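Local coordinates for protein CytC3 (Streptomyces sp., PDB 3GJB) that probably uses Fe(II), 2-oxoglutarate and dioxygen to chlorinate an amino-acid side chain held on a carrier protein, as related non-haem iron halogenases do, at residues Asn67-Leu72 and Trp101-Phe106; Lys108-Glu113 and Gly247-Tyr252; Val261-Gln266 and Gly293-Gly298; Cys162-Pro167 and Met239-Pro244. All coordinates share one frame; numbering follows the deposited sequence.

Interaction 1: Asn67-Leu72 and Trp101-Phe106. With AKG (2-oxoglutaric acid), chain E.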
# COMPACT_ATOMS: atom_id res chain seq x y z
N ASN A 67 2.39 8.35 -8.77
CA ASN A 67 3.67 7.95 -8.21
C ASN A 67 3.73 6.56 -7.58
O ASN A 67 3.87 6.40 -6.37
CB ASN A 67 4.15 8.99 -7.19
CG ASN A 67 5.06 10.03 -7.83
OD1 ASN A 67 6.06 9.68 -8.44
ND2 ASN A 67 4.71 11.30 -7.68
N TYR A 68 3.64 5.55 -8.43
CA TYR A 68 3.71 4.18 -7.96
C TYR A 68 5.14 3.82 -7.66
O TYR A 68 6.07 4.31 -8.30
CB TYR A 68 3.20 3.23 -9.04
CG TYR A 68 1.69 3.12 -9.16
CD1 TYR A 68 0.85 4.17 -8.76
CD2 TYR A 68 1.12 1.98 -9.71
CE1 TYR A 68 -0.55 4.06 -8.92
CE2 TYR A 68 -0.26 1.87 -9.87
CZ TYR A 68 -1.09 2.90 -9.48
OH TYR A 68 -2.44 2.76 -9.66
N ASP A 69 5.29 2.98 -6.64
CA ASP A 69 6.57 2.43 -6.20
C ASP A 69 7.77 3.35 -6.03
O ASP A 69 8.89 3.01 -6.44
CB ASP A 69 6.95 1.27 -7.12
CG ASP A 69 5.81 0.28 -7.29
OD1 ASP A 69 5.18 -0.09 -6.28
OD2 ASP A 69 5.57 -0.14 -8.44
N ARG A 70 7.56 4.51 -5.42
CA ARG A 70 8.67 5.43 -5.19
C ARG A 70 9.48 4.97 -3.99
O ARG A 70 10.53 5.53 -3.69
CB ARG A 70 8.15 6.84 -4.98
CG ARG A 70 7.47 7.37 -6.22
CD ARG A 70 8.39 7.33 -7.43
NE ARG A 70 8.88 8.66 -7.79
CZ ARG A 70 9.88 9.28 -7.19
NH1 ARG A 70 10.50 8.68 -6.19
NH2 ARG A 70 10.25 10.49 -7.57
N HIS A 71 9.01 3.92 -3.32
CA HIS A 71 9.74 3.36 -2.19
C HIS A 71 10.98 2.66 -2.75
O HIS A 71 11.83 2.19 -2.00
CB HIS A 71 8.88 2.34 -1.44
CG HIS A 71 8.50 1.16 -2.28
ND1 HIS A 71 7.49 1.22 -3.22
CD2 HIS A 71 9.03 -0.08 -2.37
CE1 HIS A 71 7.42 0.06 -3.85
NE2 HIS A 71 8.34 -0.74 -3.35
N LEU A 72 11.06 2.56 -4.08
CA LEU A 72 12.22 1.94 -4.71
C LEU A 72 13.29 2.97 -5.04
O LEU A 72 14.35 2.61 -5.55
CB LEU A 72 11.82 1.17 -5.98
CG LEU A 72 11.01 -0.11 -5.74
CD1 LEU A 72 10.82 -0.84 -7.05
CD2 LEU A 72 11.72 -0.99 -4.75
N TRP A 101 4.92 -5.41 -2.72
CA TRP A 101 5.00 -5.40 -4.18
C TRP A 101 4.56 -4.08 -4.81
O TRP A 101 4.65 -3.90 -6.02
CB TRP A 101 4.17 -6.55 -4.76
CG TRP A 101 2.71 -6.37 -4.52
CD1 TRP A 101 2.02 -6.60 -3.36
CD2 TRP A 101 1.75 -5.89 -5.46
NE1 TRP A 101 0.69 -6.30 -3.52
CE2 TRP A 101 0.50 -5.87 -4.81
CE3 TRP A 101 1.82 -5.49 -6.80
CZ2 TRP A 101 -0.67 -5.45 -5.45
CZ3 TRP A 101 0.66 -5.07 -7.44
CH2 TRP A 101 -0.57 -5.05 -6.76
N ARG A 102 4.07 -3.17 -3.98
CA ARG A 102 3.63 -1.88 -4.49
C ARG A 102 3.27 -0.85 -3.44
O ARG A 102 2.85 -1.17 -2.32
CB ARG A 102 2.42 -2.07 -5.42
CG ARG A 102 1.89 -0.76 -5.99
CD ARG A 102 1.63 -0.88 -7.48
NE ARG A 102 0.29 -1.35 -7.75
CZ ARG A 102 -0.15 -1.70 -8.95
NH1 ARG A 102 0.64 -1.65 -10.00
NH2 ARG A 102 -1.40 -2.09 -9.10
N SER A 103 3.44 0.41 -3.83
CA SER A 103 3.08 1.54 -3.00
C SER A 103 2.57 2.59 -3.99
O SER A 103 3.02 2.64 -5.14
CB SER A 103 4.28 2.06 -2.21
OG SER A 103 5.22 2.70 -3.04
N GLU A 104 1.60 3.39 -3.56
CA GLU A 104 1.03 4.42 -4.40
C GLU A 104 0.46 5.52 -3.52
O GLU A 104 0.17 5.30 -2.34
CB GLU A 104 -0.07 3.84 -5.29
CG GLU A 104 -1.15 3.05 -4.55
CD GLU A 104 -2.07 2.27 -5.49
OE1 GLU A 104 -2.86 2.90 -6.22
OE2 GLU A 104 -1.99 1.02 -5.51
N PHE A 105 0.31 6.71 -4.09
CA PHE A 105 -0.24 7.83 -3.34
C PHE A 105 -1.73 8.01 -3.62
O PHE A 105 -2.21 7.73 -4.71
CB PHE A 105 0.53 9.12 -3.67
CG PHE A 105 1.92 9.14 -3.10
CD1 PHE A 105 2.96 8.44 -3.73
CD2 PHE A 105 2.19 9.79 -1.90
CE1 PHE A 105 4.24 8.40 -3.16
CE2 PHE A 105 3.46 9.75 -1.32
CZ PHE A 105 4.49 9.05 -1.96
N PHE A 106 -2.45 8.46 -2.60
CA PHE A 106 -3.88 8.69 -2.71
C PHE A 106 -4.18 10.10 -2.25
O PHE A 106 -4.51 10.32 -1.09
CB PHE A 106 -4.66 7.71 -1.85
CG PHE A 106 -4.73 6.33 -2.43
CD1 PHE A 106 -5.51 6.07 -3.55
CD2 PHE A 106 -4.02 5.28 -1.85
CE1 PHE A 106 -5.58 4.78 -4.09
CE2 PHE A 106 -4.09 4.00 -2.39
CZ PHE A 106 -4.87 3.75 -3.50
C1 AKG E . -3.91 -1.26 -11.51
O1 AKG E . -2.79 -0.92 -11.20
O2 AKG E . -4.33 -1.09 -12.77
C2 AKG E . -4.84 -1.87 -10.48
O5 AKG E . -5.97 -2.20 -10.81
C3 AKG E . -4.37 -2.05 -9.05
C4 AKG E . -5.44 -2.67 -8.13
C5 AKG E . -4.91 -2.79 -6.70
O3 AKG E . -3.79 -2.43 -6.41
O4 AKG E . -5.71 -3.30 -5.74
O HOH W 1 5.36 5.28 -4.14
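Asn-67 meets Phe-105 through its carbonyl O and its CB: O lies at the ring edge, 3.5 Å from Phe-105 CD1, and CB packs against the same carbon. Its positive phi makes it the C-prime residue of the Schellman motif that ends helix 62-65, a conformation asparagine tolerates well. Tyr-68 then presents CA to the carbonyl of Ser-103 in a CH...O contact and extends its ring along Glu-104. CE2 of Tyr-68 sits over one face of the Arg-102 guanidinium, 3.6 Å from Arg-102 NH1, with the two planes 59° apart; Trp-101 covers the opposite face. Held between these rings, Arg-102 NH2 donates a weak hydrogen bond to O1 of the chain E 2-oxoglutarate, while the Glu-104 carboxylate is paired with Arg-259. Strand 98-108 belongs to the antiparallel sheet of a cupin-type fold, and here the loop lies along it. Asp-69 grips Ser-103 twice: Asp-69 N gives a nearly straight bond (165°) to Ser-103 O at 2.7 Å, and Asp-69 OD1 accepts from Ser-103 N at 3.0 Å. The other carboxylate oxygen takes the hydroxyl of Tyr-56. Arg-70 turns its side chain away to Asp-73, but its N donates to a water that also hydrogen-bonds Asn-67 O and Ser-103 OG. With chi1 at 62°, the His-71 ring swings back towards the strand, and its ND1 forms a hydrogen bond with Ser-103 OG at 2.7 Å, in the company of Leu-77 and Ile-81 of helix 75-82.

Interaction 2: Lys108-Glu113 and Gly247-Tyr252. With AKG (2-oxoglutaric acid), chain D.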
# COMPACT_ATOMS: atom_id res chain seq x y z
N LYS A 108 -6.30 13.77 -2.21
CA LYS A 108 -7.69 14.16 -2.34
C LYS A 108 -7.74 15.66 -2.15
O LYS A 108 -7.22 16.20 -1.18
CB LYS A 108 -8.58 13.44 -1.33
CG LYS A 108 -10.03 13.46 -1.78
CD LYS A 108 -10.81 12.34 -1.16
CE LYS A 108 -12.19 12.26 -1.79
NZ LYS A 108 -12.98 11.20 -1.12
N TYR A 109 -8.38 16.34 -3.10
CA TYR A 109 -8.45 17.78 -3.07
C TYR A 109 -9.87 18.29 -2.99
O TYR A 109 -10.81 17.57 -3.28
CB TYR A 109 -7.75 18.32 -4.33
CG TYR A 109 -6.31 17.88 -4.40
CD1 TYR A 109 -5.38 18.34 -3.46
CD2 TYR A 109 -5.86 16.98 -5.38
CE1 TYR A 109 -4.05 17.92 -3.48
CE2 TYR A 109 -4.52 16.56 -5.42
CZ TYR A 109 -3.63 17.04 -4.45
OH TYR A 109 -2.30 16.64 -4.43
N GLN A 110 -10.01 19.55 -2.58
CA GLN A 110 -11.33 20.16 -2.45
C GLN A 110 -12.11 19.95 -3.75
O GLN A 110 -11.60 20.20 -4.84
CB GLN A 110 -11.18 21.67 -2.15
CG GLN A 110 -12.49 22.44 -1.97
CD GLN A 110 -13.18 22.78 -3.28
OE1 GLN A 110 -12.54 23.15 -4.26
NE2 GLN A 110 -14.50 22.67 -3.29
N GLY A 111 -13.34 19.47 -3.62
CA GLY A 111 -14.16 19.25 -4.80
C GLY A 111 -14.21 17.81 -5.27
O GLY A 111 -15.09 17.45 -6.03
N ASP A 112 -13.26 16.99 -4.84
CA ASP A 112 -13.27 15.59 -5.25
C ASP A 112 -14.49 14.92 -4.66
O ASP A 112 -14.81 15.09 -3.48
CB ASP A 112 -12.01 14.85 -4.78
CG ASP A 112 -10.76 15.27 -5.53
OD1 ASP A 112 -10.89 15.89 -6.61
OD2 ASP A 112 -9.65 14.96 -5.05
N GLU A 113 -15.19 14.16 -5.49
CA GLU A 113 -16.39 13.48 -5.03
C GLU A 113 -16.06 12.23 -4.25
O GLU A 113 -14.94 11.71 -4.32
CB GLU A 113 -17.28 13.15 -6.22
CG GLU A 113 -17.74 14.38 -6.98
CD GLU A 113 -18.73 14.05 -8.08
OE1 GLU A 113 -18.33 13.37 -9.05
OE2 GLU A 113 -19.90 14.46 -7.96
N GLY A 247 -13.82 20.51 2.25
CA GLY A 247 -13.04 21.45 3.05
C GLY A 247 -12.48 22.58 2.22
O GLY A 247 -12.99 22.86 1.15
N SER A 248 -11.45 23.24 2.73
CA SER A 248 -10.84 24.35 2.00
C SER A 248 -9.90 23.84 0.91
O SER A 248 -9.45 22.69 0.96
CB SER A 248 -10.06 25.24 2.96
OG SER A 248 -8.86 24.61 3.34
N LYS A 249 -9.59 24.69 -0.05
CA LYS A 249 -8.71 24.32 -1.15
C LYS A 249 -7.24 24.11 -0.77
O LYS A 249 -6.48 23.53 -1.54
CB LYS A 249 -8.83 25.35 -2.27
CG LYS A 249 -10.24 25.41 -2.83
CD LYS A 249 -10.33 26.31 -4.03
CE LYS A 249 -11.65 26.11 -4.75
NZ LYS A 249 -11.61 26.77 -6.07
N THR A 250 -6.85 24.57 0.42
CA THR A 250 -5.48 24.40 0.86
C THR A 250 -5.35 23.17 1.74
O THR A 250 -4.26 22.78 2.13
CB THR A 250 -4.98 25.63 1.64
OG1 THR A 250 -5.93 25.94 2.66
CG2 THR A 250 -4.82 26.82 0.71
N ASP A 251 -6.49 22.56 2.06
CA ASP A 251 -6.50 21.37 2.91
C ASP A 251 -6.59 20.12 2.03
O ASP A 251 -7.67 19.70 1.64
CB ASP A 251 -7.69 21.44 3.87
CG ASP A 251 -7.88 20.16 4.67
OD1 ASP A 251 -6.89 19.46 4.94
OD2 ASP A 251 -9.04 19.86 5.05
N TYR A 252 -5.45 19.53 1.71
CA TYR A 252 -5.48 18.34 0.88
C TYR A 252 -5.16 17.14 1.75
O TYR A 252 -4.48 17.26 2.77
CB TYR A 252 -4.47 18.45 -0.26
CG TYR A 252 -3.03 18.38 0.20
CD1 TYR A 252 -2.42 17.14 0.43
CD2 TYR A 252 -2.30 19.54 0.47
CE1 TYR A 252 -1.13 17.07 0.93
CE2 TYR A 252 -1.01 19.47 0.98
CZ TYR A 252 -0.42 18.23 1.21
OH TYR A 252 0.84 18.15 1.73
C1 AKG D . -10.45 3.45 -2.86
O1 AKG D . -9.26 3.68 -2.74
O2 AKG D . -10.86 2.18 -2.99
C2 AKG D . -11.44 4.57 -2.88
O5 AKG D . -12.65 4.36 -3.01
C3 AKG D . -10.91 5.98 -2.74
C4 AKG D . -12.04 6.98 -2.80
C5 AKG D . -11.50 8.37 -2.65
O3 AKG D . -10.31 8.57 -2.49
O4 AKG D . -12.35 9.40 -2.69
O HOH W 2 -15.44 22.86 -0.40
O HOH W 3 -7.66 20.93 -1.47
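Gln-110 and Lys-249 meet where two beta turns face each other, a type II turn from Tyr-109 to Asp-112 and a type I turn from Ser-248 to Asp-251. From the backbone of the first turn, Gln-110 CB approaches Ser-248 O at 3.7 Å. With CG anti to the backbone N (chi1 -179°) the chain heads across the gap, and Gln-110 CG comes within 3.2 Å of Gly-247 O. A bend at chi2 then lays CD against the methylenes of Lys-249. At the tip the amide splits its tasks: Gln-110 OE1 touches Lys-249 CE at 3.1 Å, while NE2 donates to a water that in turn donates to Gly-247 O. A long, flexible amide suits this partly exposed place at the protein surface because its methylenes and OE1 lie along the lysine chain while NE2 reaches a bridging water. A second water accepts from Gln-110 N. Gly-111 has the positive phi of the third position in a type II turn, and Asp-112 steadies the same turn by receiving Tyr-109 N on OD2. Lys-108 runs the other way, its extended chain bringing NZ to O4 of the chain D 2-oxoglutarate and to the carbonyls of Leu-243 and Gly-161. Beside the turns the two tyrosine side chains point alike, Tyr-109 CE1 resting 3.3 Å from Tyr-252 CB.

Interaction 3: Val261-Gln266 and Gly293-Gly298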
# COMPACT_ATOMS: atom_id res chain seq x y z
N VAL A 261 2.05 -8.99 0.24
CA VAL A 261 1.62 -10.36 -0.06
C VAL A 261 2.68 -11.32 0.48
O VAL A 261 3.88 -11.02 0.46
CB VAL A 261 1.48 -10.64 -1.58
CG1 VAL A 261 0.26 -9.92 -2.13
CG2 VAL A 261 2.75 -10.22 -2.31
N PRO A 262 2.25 -12.48 0.99
CA PRO A 262 3.23 -13.44 1.49
C PRO A 262 4.08 -13.89 0.30
O PRO A 262 3.69 -13.69 -0.85
CB PRO A 262 2.37 -14.56 2.08
CG PRO A 262 1.09 -14.46 1.29
CD PRO A 262 0.88 -12.97 1.22
N THR A 263 5.23 -14.50 0.57
CA THR A 263 6.14 -14.94 -0.48
C THR A 263 5.62 -15.96 -1.50
O THR A 263 6.05 -15.96 -2.65
CB THR A 263 7.44 -15.49 0.15
OG1 THR A 263 7.12 -16.43 1.19
CG2 THR A 263 8.26 -14.36 0.74
N GLN A 264 4.69 -16.82 -1.09
CA GLN A 264 4.15 -17.81 -2.01
C GLN A 264 3.29 -17.19 -3.11
O GLN A 264 2.91 -17.87 -4.07
CB GLN A 264 3.30 -18.85 -1.27
CG GLN A 264 2.04 -18.28 -0.67
CD GLN A 264 2.27 -17.78 0.74
OE1 GLN A 264 3.34 -17.28 1.06
NE2 GLN A 264 1.25 -17.90 1.58
N VAL A 265 2.97 -15.90 -2.97
CA VAL A 265 2.15 -15.24 -3.97
C VAL A 265 3.00 -14.80 -5.16
O VAL A 265 4.14 -14.36 -5.00
CB VAL A 265 1.43 -14.01 -3.37
CG1 VAL A 265 0.66 -13.26 -4.46
CG2 VAL A 265 0.49 -14.46 -2.26
N GLN A 266 2.44 -14.92 -6.35
CA GLN A 266 3.14 -14.52 -7.56
C GLN A 266 2.72 -13.09 -7.93
O GLN A 266 1.54 -12.80 -8.12
CB GLN A 266 2.79 -15.48 -8.71
CG GLN A 266 3.34 -15.05 -10.06
CD GLN A 266 4.86 -15.11 -10.12
OE1 GLN A 266 5.46 -16.18 -9.98
NE2 GLN A 266 5.50 -13.96 -10.34
N GLY A 293 11.30 -12.12 7.06
CA GLY A 293 11.41 -13.54 6.78
C GLY A 293 12.38 -13.87 5.67
O GLY A 293 13.40 -13.20 5.50
N VAL A 294 12.06 -14.90 4.90
CA VAL A 294 12.91 -15.33 3.80
C VAL A 294 12.03 -15.70 2.63
O VAL A 294 10.84 -15.98 2.81
CB VAL A 294 13.74 -16.57 4.18
CG1 VAL A 294 14.71 -16.24 5.28
CG2 VAL A 294 12.80 -17.70 4.61
N ASP A 295 12.62 -15.72 1.45
CA ASP A 295 11.90 -16.08 0.24
C ASP A 295 12.29 -17.48 -0.24
O ASP A 295 13.31 -17.66 -0.90
CB ASP A 295 12.17 -15.05 -0.86
CG ASP A 295 11.51 -15.42 -2.18
OD1 ASP A 295 10.56 -16.23 -2.16
OD2 ASP A 295 11.93 -14.89 -3.23
N GLU A 296 11.46 -18.46 0.10
CA GLU A 296 11.69 -19.85 -0.30
C GLU A 296 11.19 -20.10 -1.72
O GLU A 296 11.24 -21.23 -2.19
CB GLU A 296 10.93 -20.81 0.60
CG GLU A 296 11.18 -20.68 2.08
CD GLU A 296 10.19 -21.51 2.87
OE1 GLU A 296 8.98 -21.22 2.76
OE2 GLU A 296 10.61 -22.45 3.58
N TYR A 297 10.72 -19.06 -2.40
CA TYR A 297 10.18 -19.24 -3.74
C TYR A 297 10.99 -18.75 -4.91
O TYR A 297 11.14 -19.46 -5.90
CB TYR A 297 8.76 -18.65 -3.81
CG TYR A 297 7.81 -19.33 -2.86
CD1 TYR A 297 7.79 -19.02 -1.50
CD2 TYR A 297 6.97 -20.36 -3.30
CE1 TYR A 297 6.98 -19.71 -0.61
CE2 TYR A 297 6.15 -21.05 -2.42
CZ TYR A 297 6.16 -20.73 -1.08
OH TYR A 297 5.36 -21.42 -0.20
N GLY A 298 11.51 -17.53 -4.83
CA GLY A 298 12.30 -17.00 -5.93
C GLY A 298 11.54 -16.82 -7.24
O GLY A 298 12.15 -16.58 -8.28
O HOH W 4 9.21 -18.04 2.08
O HOH W 5 8.26 -14.84 -3.41
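Tyr-297 lays one face of its ring flat on the backbone of Gln-264: Gln-264 CA stands 3.6 Å from the ring centroid and 9° off the normal, a well-centred CH-pi contact. The neighbouring Gln-264 CB comes down nearer the phenol end, 3.4 Å from Tyr-297 CZ. Thr-263 meets the same ring differently, its side chain crossing that of Tyr-297 at about a right angle, with Thr-263 OG1 3.7 Å from Tyr-297 CE1. A broad aromatic suits this surface position, where it covers the type I turn from Pro-262 to Val-265. Asp-295 OD1 bonds the backbone that carries the ring. It accepts from the backbone N of Tyr-297 at 2.8 Å and from that of Gly-298, both from the same face of the carboxylate; the first bond makes an Asx turn and the second extends it into an Asx motif. Glycine readily takes the positive phi at 298. The small, branched Thr-263 divides its roles: CG2 packs against Val-294 O, while OG1 shares a water with Val-294 O and Glu-296 N. The segments thus meet beyond the ends of two strands, 253-262 and 289-292, which flank strand 98-108 in the large sheet; Thr-263 also leans on Leu-99 of that middle strand, and His-299 packs beside the Tyr-297 ring.

Interaction 4: Cys162-Pro167 and Met239-Pro244. With FE2 (Fe (II) ion), chain C; AKG (2-oxoglutaric acid), chain D.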
# COMPACT_ATOMS: atom_id res chain seq x y z
N CYS A 162 -12.27 11.44 3.73
CA CYS A 162 -11.73 10.20 4.27
C CYS A 162 -12.47 8.96 3.79
O CYS A 162 -13.62 9.03 3.36
CB CYS A 162 -11.76 10.23 5.80
SG CYS A 162 -13.43 10.13 6.50
N LEU A 163 -11.79 7.82 3.88
CA LEU A 163 -12.37 6.54 3.49
C LEU A 163 -13.47 6.14 4.47
O LEU A 163 -13.57 6.68 5.57
CB LEU A 163 -11.29 5.45 3.49
CG LEU A 163 -10.29 5.31 2.33
CD1 LEU A 163 -10.03 6.65 1.67
CD2 LEU A 163 -8.99 4.70 2.88
N GLN A 164 -14.29 5.19 4.04
CA GLN A 164 -15.38 4.68 4.86
C GLN A 164 -15.31 3.17 4.82
O GLN A 164 -15.29 2.56 3.74
CB GLN A 164 -16.72 5.17 4.33
CG GLN A 164 -16.96 6.64 4.55
CD GLN A 164 -18.10 7.16 3.71
OE1 GLN A 164 -17.98 7.27 2.49
NE2 GLN A 164 -19.21 7.47 4.35
N LEU A 165 -15.27 2.57 6.00
CA LEU A 165 -15.20 1.12 6.12
C LEU A 165 -16.46 0.56 6.76
O LEU A 165 -17.16 1.26 7.50
CB LEU A 165 -13.96 0.74 6.92
CG LEU A 165 -12.68 1.09 6.16
CD1 LEU A 165 -11.47 0.99 7.07
CD2 LEU A 165 -12.55 0.17 4.97
N MET A 166 -16.74 -0.70 6.47
CA MET A 166 -17.93 -1.36 7.00
C MET A 166 -17.58 -2.56 7.88
O MET A 166 -16.92 -3.50 7.43
CB MET A 166 -18.80 -1.81 5.82
CG MET A 166 -20.21 -2.18 6.19
SD MET A 166 -21.19 -2.53 4.72
CE MET A 166 -21.70 -0.88 4.27
N PRO A 167 -18.01 -2.53 9.15
CA PRO A 167 -17.77 -3.61 10.12
C PRO A 167 -18.34 -4.91 9.58
O PRO A 167 -19.08 -4.91 8.60
CB PRO A 167 -18.49 -3.12 11.36
CG PRO A 167 -18.36 -1.64 11.27
CD PRO A 167 -18.66 -1.38 9.81
N MET A 239 -14.81 -4.08 1.51
CA MET A 239 -15.89 -3.17 1.18
C MET A 239 -15.60 -1.79 1.76
O MET A 239 -15.39 -1.65 2.96
CB MET A 239 -17.20 -3.68 1.77
CG MET A 239 -18.37 -2.76 1.52
SD MET A 239 -19.36 -3.34 0.16
CE MET A 239 -18.20 -3.32 -1.17
N HIS A 240 -15.57 -0.77 0.92
CA HIS A 240 -15.31 0.58 1.40
C HIS A 240 -16.01 1.60 0.53
O HIS A 240 -16.51 1.29 -0.55
CB HIS A 240 -13.81 0.88 1.41
CG HIS A 240 -13.21 0.96 0.04
ND1 HIS A 240 -12.91 -0.14 -0.74
CD2 HIS A 240 -12.91 2.04 -0.72
CE1 HIS A 240 -12.46 0.30 -1.92
NE2 HIS A 240 -12.44 1.62 -1.96
N ALA A 241 -16.04 2.83 1.03
CA ALA A 241 -16.64 3.95 0.33
C ALA A 241 -15.80 5.16 0.71
O ALA A 241 -14.81 5.03 1.42
CB ALA A 241 -18.09 4.14 0.77
N SER A 242 -16.18 6.33 0.23
CA SER A 242 -15.43 7.52 0.59
C SER A 242 -16.32 8.74 0.47
O SER A 242 -17.23 8.79 -0.36
CB SER A 242 -14.20 7.68 -0.31
OG SER A 242 -14.59 7.94 -1.65
N LEU A 243 -16.04 9.71 1.33
CA LEU A 243 -16.79 10.94 1.38
C LEU A 243 -16.19 11.94 0.41
O LEU A 243 -15.05 11.80 -0.01
CB LEU A 243 -16.72 11.53 2.78
CG LEU A 243 -17.42 10.74 3.88
CD1 LEU A 243 -16.96 11.24 5.24
CD2 LEU A 243 -18.93 10.90 3.72
N PRO A 244 -16.98 12.95 0.01
CA PRO A 244 -16.47 13.96 -0.90
C PRO A 244 -15.61 14.91 -0.06
O PRO A 244 -15.73 14.94 1.16
CB PRO A 244 -17.74 14.63 -1.42
CG PRO A 244 -18.67 14.53 -0.24
CD PRO A 244 -18.44 13.10 0.21
FE FE2 C . -12.22 2.76 -3.89
C1 AKG D . -10.45 3.45 -2.86
O1 AKG D . -9.26 3.68 -2.74
O2 AKG D . -10.86 2.18 -2.99
C2 AKG D . -11.44 4.57 -2.88
O5 AKG D . -12.65 4.36 -3.01
C3 AKG D . -10.91 5.98 -2.74
C4 AKG D . -12.04 6.98 -2.80
C5 AKG D . -11.50 8.37 -2.65
O3 AKG D . -10.31 8.57 -2.49
O4 AKG D . -12.35 9.40 -2.69
O HOH W 6 -11.09 0.99 -4.88
O HOH W 7 -12.37 4.06 -5.75
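Gln-164 N donates to Ala-241 O at 2.7 Å, reaching it from above the carbonyl plane, and Ala-241 N answers with a 2.8 Å bond on a lone pair of Gln-164 O. Together they make an antiparallel hydrogen-bonded pair, extended by a straight bond (173°) from Leu-243 N to Cys-162 O at 3.2 Å. On the Gln-164 and Ala-241 face, the small methyl of Ala-241 lies near Gln-164 CB, and the glutamine side chain crosses Leu-243 at about a right angle. Leu-243 CD1 also touches Cys-162 SG at 3.9 Å. The opposite face bears Leu-163, Leu-165, His-240 and Ser-242. There Leu-165 CD2 packs 3.8 Å from His-240 CB, at the root of the imidazole, whose ND1 is held by Thr-238 O. With chi1 at 68° the ring turns its NE2 to the iron. Ser-242 OG donates to O4 of the chain D 2-oxoglutarate at 2.9 Å and also pairs with Thr-115. His-118, two oxygens of the 2-oxoglutarate and two waters complete the iron's six ligands. Two protein histidines without a protein carboxylate are characteristic of the 2-oxoglutarate-dependent halogenases built on the cupin fold.

Overall arrangement
From the N terminus, interaction 1 closes first, bringing strand 98-108 back alongside the loop that follows helix 62-65 after a largely helical excursion. Interaction 2 opens almost at once, where that strand ends, and closes a much longer loop just before strand 253-262. Interaction 4 is nested within this loop, joining two strands of the small sheet; Lys-108 and Leu-243 probably link the two contacts by a hydrogen bond, and both touch the chain D 2-oxoglutarate. Interaction 3 follows in series, closing a helix-free excursion of 26 residues between the end of strand 253-262 and the loop after strand 289-292, its centre about 39 Å from that of interaction 2. Trp-101 packs on Val-261, so interactions 1 and 3 meet through adjacent strands.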